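Local structure of vascular protein tyrosine phosphatase 1 (Rattus norvegicus, 3I36) at residues Ile100-Lys112 with Val276-Gln288. The protein probably removes phosphate from phosphotyrosine in proteins, the work of the catalytic domain of this receptor-type tyrosine phosphatase. Numbering follows the deposited sequence.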
ATOM      1  N   ILE A 100      -5.671   1.179  14.525  1.00 10.86           N
ATOM      2  CA  ILE A 100      -5.064   2.021  13.521  1.00 10.88           C
ATOM      3  C   ILE A 100      -5.764   1.718  12.217  1.00 11.23           C
ATOM      4  O   ILE A 100      -6.204   0.585  11.969  1.00 12.53           O
ATOM      5  CB  ILE A 100      -3.556   1.765  13.393  1.00  9.69           C
ATOM      6  CG1 ILE A 100      -2.940   2.731  12.360  1.00 12.89           C
ATOM      7  CG2 ILE A 100      -3.319   0.293  13.033  1.00 10.40           C
ATOM      8  CD1 ILE A 100      -1.429   2.914  12.513  1.00 11.50           C
ATOM      9  N   ASN A 101      -5.909   2.740  11.392  1.00 10.90           N
ATOM     10  CA  ASN A 101      -6.564   2.551  10.127  1.00  8.56           C
ATOM     11  C   ASN A 101      -5.583   1.890   9.178  1.00 11.21           C
ATOM     12  O   ASN A 101      -4.832   2.564   8.474  1.00 10.32           O
ATOM     13  CB  ASN A 101      -7.047   3.866   9.550  1.00  9.70           C
ATOM     14  CG  ASN A 101      -7.969   3.648   8.381  1.00 12.83           C
ATOM     15  OD1 ASN A 101      -7.633   2.902   7.455  1.00 13.73           O
ATOM     16  ND2 ASN A 101      -9.149   4.260   8.425  1.00 10.90           N
ATOM     17  N   ALA A 102      -5.577   0.565   9.215  1.00  8.59           N
ATOM     18  CA  ALA A 102      -4.612  -0.238   8.480  1.00  9.59           C
ATOM     19  C   ALA A 102      -5.131  -1.656   8.436  1.00  6.74           C
ATOM     20  O   ALA A 102      -5.781  -2.127   9.375  1.00 11.05           O
ATOM     21  CB  ALA A 102      -3.243  -0.210   9.173  1.00  7.56           C
ATOM     22  N   ASN A 103      -4.835  -2.350   7.344  1.00 11.22           N
ATOM     23  CA  ASN A 103      -5.188  -3.755   7.240  1.00  7.96           C
ATOM     24  C   ASN A 103      -4.022  -4.514   6.662  1.00  6.46           C
ATOM     25  O   ASN A 103      -3.290  -3.987   5.825  1.00  8.07           O
ATOM     26  CB  ASN A 103      -6.364  -3.951   6.288  1.00  8.76           C
ATOM     27  CG  ASN A 103      -7.617  -3.312   6.798  1.00 10.41           C
ATOM     28  OD1 ASN A 103      -8.387  -3.918   7.554  1.00 15.43           O
ATOM     29  ND2 ASN A 103      -7.832  -2.082   6.392  1.00  6.41           N
ATOM     30  N   TYR A 104      -3.883  -5.760   7.091  1.00  9.54           N
ATOM     31  CA  TYR A 104      -2.947  -6.664   6.455  1.00  9.65           C
ATOM     32  C   TYR A 104      -3.502  -6.976   5.090  1.00 14.39           C
ATOM     33  O   TYR A 104      -4.670  -7.309   4.957  1.00 14.61           O
ATOM     34  CB  TYR A 104      -2.839  -7.953   7.241  1.00 10.85           C
ATOM     35  CG  TYR A 104      -2.313  -7.744   8.621  1.00 12.66           C
ATOM     36  CD1 TYR A 104      -0.958  -7.540   8.847  1.00 17.89           C
ATOM     37  CD2 TYR A 104      -3.172  -7.752   9.710  1.00 18.83           C
ATOM     38  CE1 TYR A 104      -0.475  -7.344  10.139  1.00 19.70           C
ATOM     39  CE2 TYR A 104      -2.705  -7.568  10.984  1.00 24.83           C
ATOM     40  CZ  TYR A 104      -1.357  -7.366  11.197  1.00 24.21           C
ATOM     41  OH  TYR A 104      -0.914  -7.173  12.483  1.00 24.70           O
ATOM     42  N   MET A 105      -2.658  -6.882   4.076  1.00 11.75           N
ATOM     43  CA  MET A 105      -3.073  -7.211   2.730  1.00 10.61           C
ATOM     44  C   MET A 105      -2.192  -8.348   2.274  1.00 12.44           C
ATOM     45  O   MET A 105      -0.962  -8.287   2.409  1.00 13.31           O
ATOM     46  CB  MET A 105      -2.896  -6.005   1.808  1.00 11.93           C
ATOM     47  CG  MET A 105      -3.330  -4.705   2.447  1.00 12.15           C
ATOM     48  SD  MET A 105      -5.108  -4.637   2.743  1.00 18.62           S
ATOM     49  CE  MET A 105      -5.608  -5.168   1.102  1.00 17.97           C
ATOM     50  N   PRO A 106      -2.812  -9.396   1.737  1.00 17.47           N
ATOM     51  CA  PRO A 106      -1.965 -10.467   1.235  1.00 17.25           C
ATOM     52  C   PRO A 106      -1.095  -9.976   0.094  1.00 15.74           C
ATOM     53  O   PRO A 106      -1.455  -9.096  -0.721  1.00 11.68           O
ATOM     54  CB  PRO A 106      -2.976 -11.511   0.737  1.00 11.15           C
ATOM     55  CG  PRO A 106      -4.238 -11.196   1.543  1.00 11.19           C
ATOM     56  CD  PRO A 106      -4.244  -9.708   1.598  1.00 13.42           C
ATOM     57  N   GLY A 107       0.081 -10.570   0.040  1.00 15.96           N
ATOM     58  CA  GLY A 107       0.909 -10.428  -1.125  1.00 11.28           C
ATOM     59  C   GLY A 107       0.901 -11.763  -1.824  1.00 13.84           C
ATOM     60  O   GLY A 107       0.109 -12.663  -1.519  1.00 15.15           O
ATOM     61  N   TYR A 108       1.803 -11.897  -2.769  1.00 12.60           N
ATOM     62  CA  TYR A 108       1.924 -13.149  -3.484  1.00 13.33           C
ATOM     63  C   TYR A 108       2.255 -14.306  -2.537  1.00 18.40           C
ATOM     64  O   TYR A 108       1.734 -15.405  -2.687  1.00 19.59           O
ATOM     65  CB  TYR A 108       2.999 -13.015  -4.545  1.00 14.94           C
ATOM     66  CG  TYR A 108       3.107 -14.246  -5.401  1.00 15.33           C
ATOM     67  CD1 TYR A 108       2.197 -14.474  -6.416  1.00 15.46           C
ATOM     68  CD2 TYR A 108       4.113 -15.171  -5.191  1.00 16.04           C
ATOM     69  CE1 TYR A 108       2.280 -15.597  -7.206  1.00 19.39           C
ATOM     70  CE2 TYR A 108       4.223 -16.303  -6.003  1.00 19.14           C
ATOM     71  CZ  TYR A 108       3.297 -16.504  -6.996  1.00 25.58           C
ATOM     72  OH  TYR A 108       3.373 -17.615  -7.796  1.00 27.12           O
ATOM     73  N   HIS A 109       3.097 -14.040  -1.546  1.00 15.87           N
ATOM     74  CA  HIS A 109       3.633 -15.090  -0.686  1.00 24.05           C
ATOM     75  C   HIS A 109       2.865 -15.374   0.593  1.00 17.21           C
ATOM     76  O   HIS A 109       2.804 -16.523   1.039  1.00 19.18           O
ATOM     77  CB  HIS A 109       5.100 -14.814  -0.386  1.00 25.30           C
ATOM     78  CG  HIS A 109       5.947 -14.826  -1.613  1.00 29.71           C
ATOM     79  ND1 HIS A 109       6.303 -13.676  -2.283  1.00 35.90           N
ATOM     80  CD2 HIS A 109       6.455 -15.854  -2.332  1.00 36.86           C
ATOM     81  CE1 HIS A 109       7.022 -13.993  -3.345  1.00 38.52           C
ATOM     82  NE2 HIS A 109       7.129 -15.309  -3.397  1.00 37.88           N
ATOM     83  N   SER A 110       2.275 -14.353   1.196  1.00 14.51           N
ATOM     84  CA  SER A 110       1.596 -14.602   2.452  1.00 16.36           C
ATOM     85  C   SER A 110       0.531 -13.567   2.722  1.00 11.14           C
ATOM     86  O   SER A 110       0.512 -12.495   2.124  1.00 13.74           O
ATOM     87  CB  SER A 110       2.586 -14.594   3.609  1.00 16.40           C
ATOM     88  OG  SER A 110       2.653 -13.275   4.147  1.00 17.45           O
ATOM     89  N   LYS A 111      -0.348 -13.919   3.645  1.00 11.41           N
ATOM     90  CA  LYS A 111      -1.511 -13.126   3.963  1.00 15.38           C
ATOM     91  C   LYS A 111      -1.093 -11.807   4.599  1.00 19.55           C
ATOM     92  O   LYS A 111      -1.866 -10.862   4.657  1.00 14.88           O
ATOM     93  CB  LYS A 111      -2.396 -13.925   4.925  1.00 27.37           C
ATOM     94  CG  LYS A 111      -3.742 -13.301   5.233  1.00 46.47           C
ATOM     95  CD  LYS A 111      -4.586 -14.221   6.118  1.00 53.20           C
ATOM     96  CE  LYS A 111      -4.261 -14.055   7.594  1.00 56.62           C
ATOM     97  NZ  LYS A 111      -5.232 -14.804   8.450  1.00 54.66           N
ATOM     98  N   LYS A 112       0.135 -11.734   5.088  1.00 16.71           N
ATOM     99  CA  LYS A 112       0.553 -10.508   5.761  1.00 14.85           C
ATOM    100  C   LYS A 112       1.757  -9.847   5.106  1.00 13.86           C
ATOM    101  O   LYS A 112       2.538  -9.155   5.768  1.00 15.54           O
ATOM    102  CB  LYS A 112       0.842 -10.790   7.231  1.00 17.39           C
ATOM    103  CG  LYS A 112      -0.370 -11.209   8.045  1.00 17.06           C
ATOM    104  CD  LYS A 112      -0.001 -11.291   9.525  1.00 27.20           C
ATOM    105  CE  LYS A 112      -1.228 -11.395  10.410  1.00 37.27           C
ATOM    106  NZ  LYS A 112      -0.842 -11.479  11.845  1.00 46.12           N
ATOM    107  N   VAL A 276      -7.301  -7.966  -7.048  1.00 10.43           N
ATOM    108  CA  VAL A 276      -8.012  -6.813  -6.516  1.00 11.68           C
ATOM    109  C   VAL A 276      -9.135  -7.305  -5.637  1.00 12.96           C
ATOM    110  O   VAL A 276      -9.398  -6.737  -4.587  1.00 12.27           O
ATOM    111  CB  VAL A 276      -8.541  -5.885  -7.621  1.00 12.94           C
ATOM    112  CG1 VAL A 276      -9.366  -4.740  -7.006  1.00 11.16           C
ATOM    113  CG2 VAL A 276      -7.346  -5.345  -8.438  1.00 11.08           C
ATOM    114  N   TYR A 277      -9.790  -8.375  -6.066  1.00 11.52           N
ATOM    115  CA  TYR A 277     -10.827  -8.990  -5.248  1.00 12.60           C
ATOM    116  C   TYR A 277     -10.295  -9.283  -3.847  1.00 12.75           C
ATOM    117  O   TYR A 277     -10.884  -8.894  -2.825  1.00  9.77           O
ATOM    118  CB  TYR A 277     -11.284 -10.282  -5.898  1.00 12.95           C
ATOM    119  CG  TYR A 277     -12.524 -10.843  -5.270  1.00 13.83           C
ATOM    120  CD1 TYR A 277     -13.750 -10.753  -5.921  1.00 15.18           C
ATOM    121  CD2 TYR A 277     -12.474 -11.473  -4.031  1.00 13.31           C
ATOM    122  CE1 TYR A 277     -14.894 -11.268  -5.349  1.00 15.03           C
ATOM    123  CE2 TYR A 277     -13.619 -11.992  -3.452  1.00 18.44           C
ATOM    124  CZ  TYR A 277     -14.823 -11.883  -4.122  1.00 16.28           C
ATOM    125  OH  TYR A 277     -15.966 -12.385  -3.554  1.00 16.12           O
ATOM    126  N   ASP A 278      -9.173  -9.976  -3.808  1.00 11.14           N
ATOM    127  CA  ASP A 278      -8.504 -10.279  -2.556  1.00 11.48           C
ATOM    128  C   ASP A 278      -8.205  -9.000  -1.761  1.00 11.53           C
ATOM    129  O   ASP A 278      -8.478  -8.920  -0.569  1.00 11.51           O
ATOM    130  CB  ASP A 278      -7.208 -11.013  -2.857  1.00 14.98           C
ATOM    131  CG  ASP A 278      -6.542 -11.538  -1.616  1.00 16.65           C
ATOM    132  OD1 ASP A 278      -7.247 -11.992  -0.692  1.00 14.02           O
ATOM    133  OD2 ASP A 278      -5.305 -11.519  -1.594  1.00 13.65           O
ATOM    134  N   LEU A 279      -7.647  -7.998  -2.421  1.00 12.95           N
ATOM    135  CA  LEU A 279      -7.390  -6.736  -1.737  1.00 13.37           C
ATOM    136  C   LEU A 279      -8.665  -6.175  -1.135  1.00 13.03           C
ATOM    137  O   LEU A 279      -8.675  -5.765   0.024  1.00 11.78           O
ATOM    138  CB  LEU A 279      -6.744  -5.719  -2.673  1.00  9.22           C
ATOM    139  CG  LEU A 279      -5.380  -6.157  -3.219  1.00  9.78           C
ATOM    140  CD1 LEU A 279      -4.826  -5.039  -4.091  1.00 10.65           C
ATOM    141  CD2 LEU A 279      -4.421  -6.506  -2.086  1.00  9.81           C
ATOM    142  N   ARG A 280      -9.741  -6.171  -1.915  1.00 10.58           N
ATOM    143  CA  ARG A 280     -11.017  -5.651  -1.427  1.00 10.06           C
ATOM    144  C   ARG A 280     -11.574  -6.440  -0.245  1.00 12.94           C
ATOM    145  O   ARG A 280     -12.315  -5.894   0.565  1.00 14.96           O
ATOM    146  CB  ARG A 280     -12.064  -5.655  -2.528  1.00 12.71           C
ATOM    147  CG  ARG A 280     -11.778  -4.691  -3.653  1.00 13.38           C
ATOM    148  CD  ARG A 280     -12.049  -3.248  -3.255  1.00 12.01           C
ATOM    149  NE  ARG A 280     -11.682  -2.428  -4.393  1.00 13.96           N
ATOM    150  CZ  ARG A 280     -12.464  -2.229  -5.444  1.00 14.89           C
ATOM    151  NH1 ARG A 280     -13.689  -2.748  -5.471  1.00 12.71           N
ATOM    152  NH2 ARG A 280     -12.019  -1.506  -6.470  1.00 14.58           N
ATOM    153  N   MET A 281     -11.233  -7.716  -0.158  1.00 12.22           N
ATOM    154  CA  MET A 281     -11.645  -8.526   0.979  1.00 13.63           C
ATOM    155  C   MET A 281     -10.845  -8.158   2.218  1.00 12.44           C
ATOM    156  O   MET A 281     -11.119  -8.657   3.313  1.00 13.20           O
ATOM    157  CB  MET A 281     -11.477 -10.017   0.674  1.00 10.15           C
ATOM    158  CG  MET A 281     -12.495 -10.553  -0.303  1.00 11.36           C
ATOM    159  SD  MET A 281     -14.146 -10.377   0.378  1.00 16.31           S
ATOM    160  CE  MET A 281     -13.988 -11.332   1.890  1.00 17.17           C
ATOM    161  N   HIS A 282      -9.843  -7.298   2.054  1.00 15.68           N
ATOM    162  CA  HIS A 282      -8.999  -6.921   3.191  1.00 11.26           C
ATOM    163  C   HIS A 282      -9.092  -5.457   3.581  1.00  9.89           C
ATOM    164  O   HIS A 282      -8.798  -5.088   4.708  1.00 12.06           O
ATOM    165  CB  HIS A 282      -7.555  -7.320   2.927  1.00 12.28           C
ATOM    166  CG  HIS A 282      -7.350  -8.793   2.995  1.00 12.56           C
ATOM    167  ND1 HIS A 282      -7.591  -9.627   1.926  1.00 13.38           N
ATOM    168  CD2 HIS A 282      -6.994  -9.593   4.027  1.00 17.04           C
ATOM    169  CE1 HIS A 282      -7.361 -10.874   2.287  1.00 16.07           C
ATOM    170  NE2 HIS A 282      -6.999 -10.882   3.556  1.00 14.84           N
ATOM    171  N   ARG A 283      -9.499  -4.619   2.644  1.00 10.66           N
ATOM    172  CA  ARG A 283      -9.590  -3.201   2.931  1.00 10.75           C
ATOM    173  C   ARG A 283     -10.475  -2.649   1.847  1.00 14.07           C
ATOM    174  O   ARG A 283     -10.415  -3.110   0.715  1.00 10.72           O
ATOM    175  CB  ARG A 283      -8.207  -2.569   2.841  1.00 12.70           C
ATOM    176  CG  ARG A 283      -8.123  -1.105   3.251  1.00 10.20           C
ATOM    177  CD  ARG A 283      -6.651  -0.741   3.476  1.00  8.56           C
ATOM    178  NE  ARG A 283      -6.437   0.691   3.687  1.00 11.01           N
ATOM    179  CZ  ARG A 283      -6.651   1.318   4.844  1.00 15.12           C
ATOM    180  NH1 ARG A 283      -7.098   0.644   5.899  1.00 10.01           N
ATOM    181  NH2 ARG A 283      -6.413   2.616   4.939  1.00 12.13           N
ATOM    182  N   PRO A 284     -11.317  -1.678   2.192  1.00 13.20           N
ATOM    183  CA  PRO A 284     -12.207  -1.109   1.191  1.00 10.73           C
ATOM    184  C   PRO A 284     -11.419  -0.427   0.101  1.00 10.30           C
ATOM    185  O   PRO A 284     -10.285   0.027   0.319  1.00 10.80           O
ATOM    186  CB  PRO A 284     -12.975  -0.035   1.985  1.00 16.92           C
ATOM    187  CG  PRO A 284     -12.114   0.243   3.173  1.00 22.13           C
ATOM    188  CD  PRO A 284     -11.568  -1.106   3.523  1.00 18.07           C
ATOM    189  N   LEU A 285     -12.026  -0.379  -1.079  1.00 11.52           N
ATOM    190  CA  LEU A 285     -11.623   0.540  -2.132  1.00 12.92           C
ATOM    191  C   LEU A 285     -10.253   0.272  -2.734  1.00 13.85           C
ATOM    192  O   LEU A 285      -9.766   1.075  -3.518  1.00 12.88           O
ATOM    193  CB  LEU A 285     -11.665   1.970  -1.592  1.00  9.29           C
ATOM    194  CG  LEU A 285     -13.065   2.450  -1.235  1.00 11.03           C
ATOM    195  CD1 LEU A 285     -13.000   3.756  -0.493  1.00 13.24           C
ATOM    196  CD2 LEU A 285     -13.919   2.573  -2.510  1.00 14.05           C
ATOM    197  N   MET A 286      -9.615  -0.831  -2.358  1.00 14.24           N
ATOM    198  CA  MET A 286      -8.281  -1.110  -2.877  1.00 12.66           C
ATOM    199  C   MET A 286      -8.343  -1.072  -4.391  1.00 13.41           C
ATOM    200  O   MET A 286      -9.163  -1.769  -4.989  1.00  9.80           O
ATOM    201  CB  MET A 286      -7.783  -2.467  -2.393  1.00  9.84           C
ATOM    202  CG  MET A 286      -7.785  -2.601  -0.874  1.00 10.23           C
ATOM    203  SD  MET A 286      -6.898  -1.236  -0.094  1.00 12.78           S
ATOM    204  CE  MET A 286      -5.270  -1.537  -0.725  1.00 11.37           C
ATOM    205  N   VAL A 287      -7.490  -0.243  -4.993  1.00 11.38           N
ATOM    206  CA  VAL A 287      -7.574   0.081  -6.414  1.00 10.99           C
ATOM    207  C   VAL A 287      -8.893   0.813  -6.591  1.00 10.19           C
ATOM    208  O   VAL A 287      -9.936   0.237  -6.909  1.00 11.09           O
ATOM    209  CB  VAL A 287      -7.463  -1.165  -7.334  1.00 10.08           C
ATOM    210  CG1 VAL A 287      -7.381  -0.739  -8.811  1.00  9.22           C
ATOM    211  CG2 VAL A 287      -6.227  -1.969  -6.959  1.00 10.62           C
ATOM    212  N   GLN A 288      -8.814   2.107  -6.358  1.00 12.55           N
ATOM    213  CA  GLN A 288      -9.979   2.877  -5.978  1.00 13.23           C
ATOM    214  C   GLN A 288     -10.690   3.493  -7.166  1.00 13.95           C
ATOM    215  O   GLN A 288     -11.839   3.893  -7.058  1.00 18.20           O
ATOM    216  CB  GLN A 288      -9.545   3.969  -5.016  1.00 16.52           C
ATOM    217  CG  GLN A 288     -10.674   4.829  -4.525  1.00 21.41           C
ATOM    218  CD  GLN A 288     -10.201   5.777  -3.473  1.00 25.10           C
ATOM    219  OE1 GLN A 288      -9.014   6.128  -3.429  1.00 21.31           O
ATOM    220  NE2 GLN A 288     -11.108   6.182  -2.591  1.00 24.95           N
TER
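Arg283 reaches Asn101 end-on: NH1 and NH2 both donate to the one oxygen, Asn101 OD1, each at 2.8 Å. The amide and guanidinium planes stand 85° apart, yet OD1 lies close to the guanidinium plane, where two N-H groups can converge on it. Arginine has the length for this span because its chain runs extended to NE, CG standing opposite the backbone nitrogen (chi1 -174°). Arg283 NH2 also donates to the carbonyl of Ala246 in the P-loop, the family's C(X)5R signature, which probably binds substrate, while Asn101 ND2 bonds to Val79 O and Asn74 OD1, so a second shell fixes the amide's rotation. A leucine in place of Arg283 would probably leave Asn101 OD1 and the Ala246 carbonyl without these donors and weaken the tie between this corner and the Ala246 loop.

In the protein-tyrosine phosphatase fold, the contact sets the outermost strand 102-105 of the mixed central sheet, and the corner before it at Asn101, against the chain leaving helix 272-280. That chain makes a type II turn from Arg283 to Met286 and runs on to Gln288, a probable substrate-binding residue.

Past the strand's end, Pro106 sets its CG-CD edge over one face of the His282 imidazole, CD 3.3 Å from the ring centroid and 8° off the normal, a CH-pi contact suited to proline's rigid, apolar ring. The imidazole is held in turn by a nearly straight bond from His282 ND1 to Asp278 O (2.7 Å). The carboxylate of Asp278, salt-bridged to Arg259 of helix 249-267, brings OD2 within 3.3 Å of Pro106 CB.

Between these polar and ring contacts sits flexible, apolar Met105. Bends at chi2 and chi3 curl its methyl CE to 3.7 Å from Leu279 CD2 and against Met286 CG, while SD lies against Arg283 CB.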